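Local atomic coordinates of enoyl CoA hydratase/isomerase (Crotonase) (Legionella pneumophila subsp. pneumophila, PDB entry 3I47), a protein that probably adds water to the double bond of enoyl-CoA thioesters or shifts it, acting as a crotonase-type hydratase or isomerase. Residues Ala74-Glu78 with Glu79-Glu83; Asn26-Asn30 with Gln31-Glu35; Thr68-Gln71 with Ser72-Asn75. All coordinates share one frame; numbering follows the deposited sequence. Where two conformers were deposited one is given.

Interaction 1: Ala74-Glu78 with Glu79-Glu83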
ATOM      1  N   ALA A  74      -8.904  24.658  -7.857  1.00 13.68           N
ATOM      2  CA  ALA A  74      -8.321  25.739  -8.663  1.00 14.47           C
ATOM      3  C   ALA A  74      -8.575  27.105  -8.029  1.00 15.24           C
ATOM      4  O   ALA A  74      -7.798  28.047  -8.220  1.00 15.47           O
ATOM      5  CB  ALA A  74      -8.871  25.699 -10.075  1.00 14.91           C
ATOM      6  N   ASN A  75      -9.665  27.205  -7.265  1.00 15.61           N
ATOM      7  CA  ASN A  75     -10.042  28.459  -6.611  1.00 16.47           C
ATOM      8  C   ASN A  75      -9.615  28.573  -5.144  1.00 16.16           C
ATOM      9  O   ASN A  75      -9.866  29.598  -4.491  1.00 16.71           O
ATOM     10  CB  ASN A  75     -11.557  28.695  -6.755  1.00 17.89           C
ATOM     11  CG  ASN A  75     -11.986  28.914  -8.214  1.00 16.05           C
ATOM     12  OD1 ASN A  75     -13.061  28.462  -8.638  1.00 19.97           O
ATOM     13  ND2 ASN A  75     -11.150  29.606  -8.980  1.00 18.73           N
ATOM     14  N   PHE A  76      -8.981  27.529  -4.612  1.00 14.92           N
ATOM     15  CA  PHE A  76      -8.480  27.576  -3.238  1.00 14.76           C
ATOM     16  C   PHE A  76      -7.340  28.571  -3.049  1.00 15.27           C
ATOM     17  O   PHE A  76      -6.506  28.761  -3.938  1.00 15.93           O
ATOM     18  CB  PHE A  76      -7.954  26.205  -2.788  1.00 13.78           C
ATOM     19  CG  PHE A  76      -9.016  25.168  -2.510  1.00 12.99           C
ATOM     20  CD1 PHE A  76     -10.371  25.504  -2.379  1.00 13.98           C
ATOM     21  CD2 PHE A  76      -8.629  23.843  -2.310  1.00 14.50           C
ATOM     22  CE1 PHE A  76     -11.323  24.496  -2.108  1.00 13.39           C
ATOM     23  CE2 PHE A  76      -9.566  22.845  -2.036  1.00 13.13           C
ATOM     24  CZ  PHE A  76     -10.916  23.179  -1.918  1.00 14.62           C
ATOM     25  N   THR A  77      -7.294  29.177  -1.866  1.00 15.31           N
ATOM     26  CA  THR A  77      -6.114  29.912  -1.414  1.00 15.73           C
ATOM     27  C   THR A  77      -4.988  28.925  -1.071  1.00 15.61           C
ATOM     28  O   THR A  77      -5.203  27.696  -0.988  1.00 15.22           O
ATOM     29  CB  THR A  77      -6.407  30.731  -0.145  1.00 15.84           C
ATOM     30  OG1 THR A  77      -6.713  29.836   0.935  1.00 15.89           O
ATOM     31  CG2 THR A  77      -7.576  31.707  -0.361  1.00 16.19           C
ATOM     32  N   GLU A  78      -3.790  29.452  -0.837  1.00 15.76           N
ATOM     33  CA  GLU A  78      -2.661  28.594  -0.470  1.00 15.80           C
ATOM     34  C   GLU A  78      -2.952  27.829   0.831  1.00 15.55           C
ATOM     35  O   GLU A  78      -2.667  26.637   0.933  1.00 15.29           O
ATOM     36  CB  GLU A  78      -1.368  29.416  -0.364  1.00 16.56           C
ATOM     37  CG  GLU A  78      -0.092  28.572  -0.269  1.00 20.41           C
ATOM     38  CD  GLU A  78       1.184  29.407  -0.387  1.00 17.22           C
ATOM     39  OE1 GLU A  78       1.080  30.631  -0.590  1.00 21.69           O
ATOM     40  OE2 GLU A  78       2.279  28.825  -0.270  1.00 20.92           O
ATOM     41  N   GLU A  79      -3.543  28.524   1.805  1.00 15.90           N
ATOM     42  CA  GLU A  79      -3.860  27.893   3.087  0.50 16.05           C
ATOM     43  C   GLU A  79      -4.929  26.810   2.934  1.00 15.20           C
ATOM     44  O   GLU A  79      -4.820  25.756   3.560  1.00 14.85           O
ATOM     45  CB  GLU A  79      -4.259  28.918   4.160  0.50 17.01           C
ATOM     46  CG  GLU A  79      -4.500  28.311   5.545  0.50 24.63           C
ATOM     47  CD  GLU A  79      -3.411  27.331   5.959  0.50 18.32           C
ATOM     48  OE1 GLU A  79      -2.227  27.739   6.038  0.50 24.97           O
ATOM     49  OE2 GLU A  79      -3.739  26.146   6.211  0.50 24.83           O
ATOM     50  N   GLU A  80      -5.932  27.048   2.085  1.00 14.60           N
ATOM     51  CA  GLU A  80      -6.964  26.042   1.790  1.00 13.93           C
ATOM     52  C   GLU A  80      -6.355  24.835   1.075  1.00 13.36           C
ATOM     53  O   GLU A  80      -6.723  23.681   1.346  1.00 13.28           O
ATOM     54  CB  GLU A  80      -8.099  26.651   0.966  1.00 14.44           C
ATOM     55  CG  GLU A  80      -8.976  27.605   1.789  1.00 13.98           C
ATOM     56  CD  GLU A  80      -9.908  28.460   0.956  1.00 15.42           C
ATOM     57  OE1 GLU A  80      -9.680  28.645  -0.258  1.00 15.01           O
ATOM     58  OE2 GLU A  80     -10.887  28.979   1.536  1.00 15.03           O
ATOM     59  N   ASN A  81      -5.409  25.106   0.180  1.00 13.02           N
ATOM     60  CA  ASN A  81      -4.679  24.022  -0.487  1.00 12.78           C
ATOM     61  C   ASN A  81      -3.831  23.180   0.457  1.00 13.31           C
ATOM     62  O   ASN A  81      -3.702  21.967   0.256  1.00 13.59           O
ATOM     63  CB  ASN A  81      -3.782  24.585  -1.586  1.00 12.41           C
ATOM     64  CG  ASN A  81      -4.529  24.864  -2.868  1.00 12.14           C
ATOM     65  OD1 ASN A  81      -4.365  25.941  -3.478  1.00 13.70           O
ATOM     66  ND2 ASN A  81      -5.352  23.932  -3.288  1.00 10.93           N
ATOM     67  N   LEU A  82      -3.219  23.815   1.452  1.00 13.77           N
ATOM     68  CA  LEU A  82      -2.438  23.077   2.450  1.00 14.34           C
ATOM     69  C   LEU A  82      -3.329  22.078   3.212  1.00 14.32           C
ATOM     70  O   LEU A  82      -2.984  20.907   3.347  1.00 14.85           O
ATOM     71  CB  LEU A  82      -1.705  24.034   3.410  1.00 15.44           C
ATOM     72  CG  LEU A  82      -0.957  23.364   4.578  1.00 14.80           C
ATOM     73  CD1 LEU A  82       0.180  22.504   4.084  1.00 16.84           C
ATOM     74  CD2 LEU A  82      -0.437  24.404   5.574  1.00 16.68           C
ATOM     75  N   GLU A  83      -4.470  22.558   3.698  1.00 14.65           N
ATOM     76  CA  GLU A  83      -5.438  21.712   4.405  0.50 15.27           C
ATOM     77  C   GLU A  83      -5.902  20.566   3.515  1.00 14.87           C
ATOM     78  O   GLU A  83      -5.949  19.414   3.936  1.00 14.74           O
ATOM     79  CB  GLU A  83      -6.647  22.538   4.863  0.50 16.07           C
ATOM     80  CG  GLU A  83      -6.305  23.649   5.858  0.50 23.88           C
ATOM     81  CD  GLU A  83      -7.509  24.124   6.656  0.50 17.50           C
ATOM     82  OE1 GLU A  83      -8.454  23.326   6.845  0.50 24.27           O
ATOM     83  OE2 GLU A  83      -7.506  25.290   7.107  0.50 24.06           O
TER
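A helix N-terminal capping box, formed by Thr77 and Glu80 at the start of helix 78-97, carries this local contact on the protein surface, just after the short loop that leaves helix 67-74. Each of the two residues offers its side chain to the other's backbone. Thr77 OG1 accepts from Glu80 N at 3.1 Å, and Glu80 OE1 accepts from Thr77 N at 2.9 Å with a nearly straight N-H...O angle of 167°. The carboxylate is met on its anti side and somewhat out of its plane. OG1 can turn inward because it stands between the backbone N and the carbonyl carbon of Thr77 (chi1 65°). Threonine suits this place: its hydroxyl is held on a short branched stem, while Thr77 CG2 lies 3.7 Å from Glu80 OE1. Glutamate has just the length to return from the first turn to the N-cap, its chain extended beyond CG.

Phe76, the residue before the cap, packs against the same turn. Phe76 CB approaches the CB of Glu80 at 3.8 Å, and the ring and carboxylate planes are 65° apart. Asn81 ND2 comes to the ring edge, in the plane, 3.4 Å from Phe76 CD2. Behind the cap the regular helix bonds begin, Asn81 N to Thr77 O and Leu82 N to Glu78 O, and Asn81 O goes on to accept from Ser85 OG.

Two amides that helix geometry leaves without an i-4 carbonyl thus obtain side-chain acceptors, and the negative charge of Glu80 lies where the helix dipole would probably favour it.

Interaction 2: Asn26-Asn30 with Gln31-Glu35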
ATOM      1  N   ASN A  26     -13.111   6.051  -9.866  1.00 13.98           N
ATOM      2  CA  ASN A  26     -12.380   6.255  -8.613  1.00 13.31           C
ATOM      3  C   ASN A  26     -11.483   7.481  -8.615  1.00 13.47           C
ATOM      4  O   ASN A  26     -10.438   7.505  -7.964  1.00 13.48           O
ATOM      5  CB  ASN A  26     -11.609   4.978  -8.223  1.00 14.30           C
ATOM      6  CG  ASN A  26     -12.538   3.852  -7.914  1.00 12.77           C
ATOM      7  OD1 ASN A  26     -13.544   4.055  -7.214  1.00 14.51           O
ATOM      8  ND2 ASN A  26     -12.236   2.657  -8.425  1.00 14.79           N
ATOM      9  N   ALA A  27     -11.933   8.522  -9.312  1.00 13.38           N
ATOM     10  CA  ALA A  27     -11.191   9.778  -9.337  1.00 13.66           C
ATOM     11  C   ALA A  27     -11.178  10.382  -7.937  1.00 13.99           C
ATOM     12  O   ALA A  27     -12.209  10.408  -7.248  1.00 15.24           O
ATOM     13  CB  ALA A  27     -11.795  10.734 -10.352  1.00 14.62           C
ATOM     14  N   PHE A  28     -10.009  10.848  -7.514  1.00 13.11           N
ATOM     15  CA  PHE A  28      -9.787  11.279  -6.127  1.00 13.61           C
ATOM     16  C   PHE A  28     -10.374  12.647  -5.791  1.00 13.71           C
ATOM     17  O   PHE A  28     -10.336  13.590  -6.599  1.00 13.85           O
ATOM     18  CB  PHE A  28      -8.276  11.332  -5.830  1.00 14.41           C
ATOM     19  CG  PHE A  28      -7.646   9.995  -5.473  1.00 15.09           C
ATOM     20  CD1 PHE A  28      -8.309   8.783  -5.680  1.00 15.15           C
ATOM     21  CD2 PHE A  28      -6.355   9.974  -4.950  1.00 15.55           C
ATOM     22  CE1 PHE A  28      -7.684   7.548  -5.352  1.00 16.10           C
ATOM     23  CE2 PHE A  28      -5.738   8.762  -4.612  1.00 15.87           C
ATOM     24  CZ  PHE A  28      -6.400   7.562  -4.814  1.00 15.29           C
ATOM     25  N   ASP A  29     -10.923  12.755  -4.588  1.00 12.57           N
ATOM     26  CA  ASP A  29     -11.178  14.057  -3.964  1.00 12.52           C
ATOM     27  C   ASP A  29     -10.987  13.919  -2.454  1.00 12.49           C
ATOM     28  O   ASP A  29     -10.701  12.814  -1.964  1.00 13.19           O
ATOM     29  CB  ASP A  29     -12.557  14.641  -4.349  1.00 13.36           C
ATOM     30  CG  ASP A  29     -13.731  13.787  -3.886  1.00 14.46           C
ATOM     31  OD1 ASP A  29     -13.651  13.148  -2.817  1.00 14.35           O
ATOM     32  OD2 ASP A  29     -14.774  13.800  -4.578  1.00 15.51           O
ATOM     33  N   ASN A  30     -11.121  15.016  -1.716  1.00 12.59           N
ATOM     34  CA  ASN A  30     -10.835  14.988  -0.292  1.00 13.10           C
ATOM     35  C   ASN A  30     -11.864  14.152   0.483  1.00 13.05           C
ATOM     36  O   ASN A  30     -11.530  13.598   1.525  1.00 13.84           O
ATOM     37  CB  ASN A  30     -10.788  16.407   0.279  1.00 12.59           C
ATOM     38  CG  ASN A  30     -12.056  17.163   0.003  1.00 14.10           C
ATOM     39  OD1 ASN A  30     -12.394  17.407  -1.158  1.00 13.86           O
ATOM     40  ND2 ASN A  30     -12.798  17.490   1.058  1.00 12.65           N
ATOM     41  N   GLN A  31     -13.087  14.043  -0.040  1.00 12.50           N
ATOM     42  CA  GLN A  31     -14.138  13.241   0.623  1.00 12.37           C
ATOM     43  C   GLN A  31     -13.813  11.746   0.546  1.00 13.43           C
ATOM     44  O   GLN A  31     -13.819  11.057   1.572  1.00 13.55           O
ATOM     45  CB  GLN A  31     -15.511  13.529   0.019  1.00 13.06           C
ATOM     46  CG  GLN A  31     -16.658  12.823   0.740  1.00 14.34           C
ATOM     47  CD  GLN A  31     -17.980  13.103   0.073  1.00 13.71           C
ATOM     48  OE1 GLN A  31     -18.427  14.249   0.022  1.00 14.99           O
ATOM     49  NE2 GLN A  31     -18.625  12.049  -0.439  1.00 15.66           N
ATOM     50  N   LEU A  32     -13.506  11.249  -0.656  1.00 13.80           N
ATOM     51  CA  LEU A  32     -13.176   9.836  -0.807  1.00 14.16           C
ATOM     52  C   LEU A  32     -11.946   9.491   0.037  1.00 13.02           C
ATOM     53  O   LEU A  32     -11.906   8.459   0.708  1.00 13.15           O
ATOM     54  CB  LEU A  32     -12.911   9.498  -2.285  1.00 15.44           C
ATOM     55  CG  LEU A  32     -12.525   8.053  -2.618  1.00 13.30           C
ATOM     56  CD1 LEU A  32     -13.676   7.082  -2.376  1.00 17.23           C
ATOM     57  CD2 LEU A  32     -12.001   7.942  -4.051  1.00 16.56           C
ATOM     58  N   LEU A  33     -10.934  10.354  -0.015  1.00 12.51           N
ATOM     59  CA  LEU A  33      -9.697  10.084   0.734  1.00 13.37           C
ATOM     60  C   LEU A  33      -9.903  10.113   2.250  1.00 13.46           C
ATOM     61  O   LEU A  33      -9.234   9.383   2.985  1.00 13.73           O
ATOM     62  CB  LEU A  33      -8.575  11.030   0.294  1.00 13.93           C
ATOM     63  CG  LEU A  33      -8.170  10.888  -1.173  1.00 14.21           C
ATOM     64  CD1 LEU A  33      -7.235  12.033  -1.551  1.00 15.63           C
ATOM     65  CD2 LEU A  33      -7.570   9.530  -1.499  1.00 15.46           C
ATOM     66  N   THR A  34     -10.829  10.948   2.725  1.00 13.30           N
ATOM     67  CA  THR A  34     -11.176  10.965   4.147  1.00 12.99           C
ATOM     68  C   THR A  34     -11.840   9.654   4.553  1.00 13.42           C
ATOM     69  O   THR A  34     -11.500   9.103   5.603  1.00 13.98           O
ATOM     70  CB  THR A  34     -12.090  12.176   4.468  1.00 12.81           C
ATOM     71  OG1 THR A  34     -11.330  13.373   4.293  1.00 13.77           O
ATOM     72  CG2 THR A  34     -12.573  12.126   5.918  1.00 13.84           C
ATOM     73  N   GLU A  35     -12.753   9.146   3.721  1.00 13.25           N
ATOM     74  CA  GLU A  35     -13.348   7.817   3.955  1.00 13.95           C
ATOM     75  C   GLU A  35     -12.268   6.756   4.076  1.00 13.96           C
ATOM     76  O   GLU A  35     -12.312   5.912   4.967  1.00 14.10           O
ATOM     77  CB  GLU A  35     -14.295   7.396   2.836  1.00 15.59           C
ATOM     78  CG  GLU A  35     -15.536   8.263   2.699  1.00 21.40           C
ATOM     79  CD  GLU A  35     -16.724   7.505   2.109  1.00 15.58           C
ATOM     80  OE1 GLU A  35     -17.335   8.028   1.149  1.00 23.08           O
ATOM     81  OE2 GLU A  35     -17.036   6.400   2.598  1.00 22.15           O
TER
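Phe28 and Leu33 meet ring face to methyl group where the loop after strand 14-19 turns into helix 30-45. Leu33 can be followed outward from its helix. Leu33 CB lies 3.6 Å from Asp29 O, the same carbonyl that accepts from Leu33 N. Leu33 CG comes nearer, 3.3 Å from Asp29 O. There the branches part: Leu33 CD1 stays by Asp29 O and reaches Phe28 CD2, while Leu33 CD2 sits over one face of the Phe28 ring, 3.8 Å from its centroid and 16° off the normal, a CH-pi contact. The branched leucine can therefore pack against ring and backbone together. Leu32 CD2 adds a looser apolar touch at Phe28 CD1, and Val87 and Leu91 of helix 78-97 also touch Leu33.

Asp29 folds its carboxylate back over the helix start, CG lying between the backbone N and carbonyl carbon (chi1 63°). Asp29 OD1 accepts from Leu32 N at 2.9 Å in a nearly straight bond, and OD2 makes a salt bridge to Arg21, which would help fix the carboxylate's rotation. At the next residue, Asn30 O takes two donors from Thr34, one turn on, from opposite faces of its plane. Thr34 N is one, and Thr34 OG1 is the other, 2.8 Å from Asn30 O.

A short acidic side chain accepting from the third residue beyond it is the classic helix N-cap, here with Asp29 as the capping residue.

Interaction 3: Thr68-Gln71 with Ser72-Asn75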
ATOM      1  N   THR A  68     -14.916  17.762 -10.452  1.00 16.13           N
ATOM      2  CA  THR A  68     -15.598  18.728  -9.582  1.00 15.23           C
ATOM      3  C   THR A  68     -14.631  19.251  -8.523  1.00 14.70           C
ATOM      4  O   THR A  68     -14.538  20.462  -8.286  1.00 15.46           O
ATOM      5  CB  THR A  68     -16.819  18.100  -8.910  1.00 14.87           C
ATOM      6  OG1 THR A  68     -17.704  17.588  -9.917  1.00 17.79           O
ATOM      7  CG2 THR A  68     -17.535  19.117  -8.016  1.00 18.00           C
ATOM      8  N   TRP A  69     -13.897  18.333  -7.893  1.00 14.28           N
ATOM      9  CA  TRP A  69     -12.898  18.724  -6.921  1.00 13.85           C
ATOM     10  C   TRP A  69     -11.815  19.600  -7.562  1.00 14.17           C
ATOM     11  O   TRP A  69     -11.378  20.576  -6.957  1.00 14.22           O
ATOM     12  CB  TRP A  69     -12.287  17.480  -6.243  1.00 14.10           C
ATOM     13  CG  TRP A  69     -11.089  17.822  -5.408  1.00 14.32           C
ATOM     14  CD1 TRP A  69     -11.083  18.226  -4.108  1.00 14.65           C
ATOM     15  CD2 TRP A  69      -9.731  17.841  -5.845  1.00 14.13           C
ATOM     16  NE1 TRP A  69      -9.803  18.496  -3.700  1.00 14.33           N
ATOM     17  CE2 TRP A  69      -8.947  18.274  -4.747  1.00 14.46           C
ATOM     18  CE3 TRP A  69      -9.099  17.544  -7.058  1.00 14.56           C
ATOM     19  CZ2 TRP A  69      -7.561  18.398  -4.817  1.00 14.44           C
ATOM     20  CZ3 TRP A  69      -7.727  17.687  -7.134  1.00 14.63           C
ATOM     21  CH2 TRP A  69      -6.969  18.111  -6.017  1.00 15.01           C
ATOM     22  N   MET A  70     -11.379  19.253  -8.773  1.00 14.56           N
ATOM     23  CA  MET A  70     -10.333  20.040  -9.424  1.00 15.92           C
ATOM     24  C   MET A  70     -10.767  21.493  -9.638  1.00 15.46           C
ATOM     25  O   MET A  70      -9.986  22.422  -9.413  1.00 15.12           O
ATOM     26  CB  MET A  70      -9.889  19.420 -10.751  1.00 19.00           C
ATOM     27  CG  MET A  70      -8.680  20.137 -11.347  1.00 15.27           C
ATOM     28  SD  MET A  70      -7.930  19.248 -12.739  1.00 24.71           S
ATOM     29  CE  MET A  70      -8.532  17.569 -12.466  1.00 10.16           C
ATOM     30  N   GLN A  71     -12.014  21.681 -10.058  1.00 15.28           N
ATOM     31  CA  GLN A  71     -12.524  23.036 -10.236  1.00 16.56           C
ATOM     32  C   GLN A  71     -12.564  23.794  -8.898  1.00 15.85           C
ATOM     33  O   GLN A  71     -12.207  24.982  -8.831  1.00 16.50           O
ATOM     34  CB  GLN A  71     -13.898  23.022 -10.905  1.00 18.79           C
ATOM     35  CG  GLN A  71     -14.495  24.437 -11.087  1.00 26.63           C
ATOM     36  CD  GLN A  71     -13.657  25.342 -11.999  1.00 22.24           C
ATOM     37  OE1 GLN A  71     -13.789  25.292 -13.233  1.00 28.05           O
ATOM     38  NE2 GLN A  71     -12.809  26.193 -11.398  1.00 26.87           N
ATOM     39  N   SER A  72     -12.971  23.106  -7.836  1.00 14.74           N
ATOM     40  CA  SER A  72     -12.992  23.711  -6.504  1.00 14.24           C
ATOM     41  C   SER A  72     -11.575  24.083  -6.071  1.00 13.69           C
ATOM     42  O   SER A  72     -11.325  25.202  -5.605  1.00 14.72           O
ATOM     43  CB  SER A  72     -13.598  22.749  -5.485  1.00 14.83           C
ATOM     44  OG  SER A  72     -14.952  22.495  -5.802  1.00 15.27           O
ATOM     45  N   MET A  73     -10.644  23.143  -6.239  1.00 13.34           N
ATOM     46  CA  MET A  73      -9.259  23.344  -5.821  1.00 12.83           C
ATOM     47  C   MET A  73      -8.560  24.481  -6.581  1.00 13.27           C
ATOM     48  O   MET A  73      -7.748  25.200  -6.001  1.00 13.02           O
ATOM     49  CB  MET A  73      -8.485  22.021  -5.947  1.00 12.75           C
ATOM     50  CG  MET A  73      -6.979  22.115  -5.700  1.00 14.70           C
ATOM     51  SD  MET A  73      -5.972  22.688  -7.131  1.00  9.78           S
ATOM     52  CE  MET A  73      -5.855  21.147  -8.044  1.00 16.22           C
ATOM     53  N   ALA A  74      -8.904  24.658  -7.857  1.00 13.68           N
ATOM     54  CA  ALA A  74      -8.321  25.739  -8.663  1.00 14.47           C
ATOM     55  C   ALA A  74      -8.575  27.105  -8.029  1.00 15.24           C
ATOM     56  O   ALA A  74      -7.798  28.047  -8.220  1.00 15.47           O
ATOM     57  CB  ALA A  74      -8.871  25.699 -10.075  1.00 14.91           C
ATOM     58  N   ASN A  75      -9.665  27.205  -7.265  1.00 15.61           N
ATOM     59  CA  ASN A  75     -10.042  28.459  -6.611  1.00 16.47           C
ATOM     60  C   ASN A  75      -9.615  28.573  -5.144  1.00 16.16           C
ATOM     61  O   ASN A  75      -9.866  29.598  -4.491  1.00 16.71           O
ATOM     62  CB  ASN A  75     -11.557  28.695  -6.755  1.00 17.89           C
ATOM     63  CG  ASN A  75     -11.986  28.914  -8.214  1.00 16.05           C
ATOM     64  OD1 ASN A  75     -13.061  28.462  -8.638  1.00 19.97           O
ATOM     65  ND2 ASN A  75     -11.150  29.606  -8.980  1.00 18.73           N
TER
HETATM   66  O   HOH W   1     -11.122  28.698 -11.785  1.00 31.03           O
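The indole of Trp69 has Met73 CB over one face of its six-membered ring, 4.0 Å from the centroid, in a CH-pi contact displaced toward the rim. This is an i to i+4 Met-aromatic pair on helix 67-74. Met73 SD lies obliquely at 5.4 Å from the same centroid, so the methylenes and the methyl do the closer touching: Met73 CG reaches Trp69 CZ2, and Met73 CE comes within 3.8 Å of Trp69 CH2. A flexible thioether suits this place because it can curl over the same face toward the outer rim of the six-membered ring; bends at chi2 (-82°) and chi3 (-81°) bring CE back there. Trp69 NE1, the ring's N-H, is hydrogen-bonded to Asp84 of helix 78-97, which would help fix the ring's orientation. Asp29 also touches the Trp69 side chain.

Under these side chains runs regular helix bonding. Met73 N gives to Trp69 O at 2.8 Å, Ser72 N gives to Thr68 O, and Ala74 N gives to Met70 O. The small side chain of Ala74 lies against the helix backbone, Ala74 CB being 3.5 Å from Met70 O. At the start of the helix, Asp66 OD1 accepts from Trp69 N.

On the exposed side the two flat amides of Gln71 and Asn75 lie near each other, their planes 21° apart. Long and bent at chi2, Gln71 runs alongside Ala74 toward the helix end, where the shorter Asn75 stands. A single water joins them, accepting from Gln71 NE2 at 3.0 Å and from Asn75 ND2 at 2.9 Å.

From the N terminus, interaction 2 comes first, turning the loop after strand 14-19 into helix 30-45. Interaction 3 follows along helix 67-74, and interaction 1 begins on the last two residues of interaction 3, Ala74 and Asn75, and closes the turn into helix 78-97. Interaction 2 stands in series before the others, while interactions 3 and 1 overlap end to start; none is nested in another. In space, Trp69 joins interactions 2 and 3: Asn30 OD1 lies 3.3 Å from Trp69 CD1. Interactions 1 and 3 also touch, Asn81 ND2 packing on Met73 CG. The centres of interactions 1 and 2 are about 17 Å apart, with no direct touch. Helix 67-74 thus bridges two capped helix starts on one side of the chain.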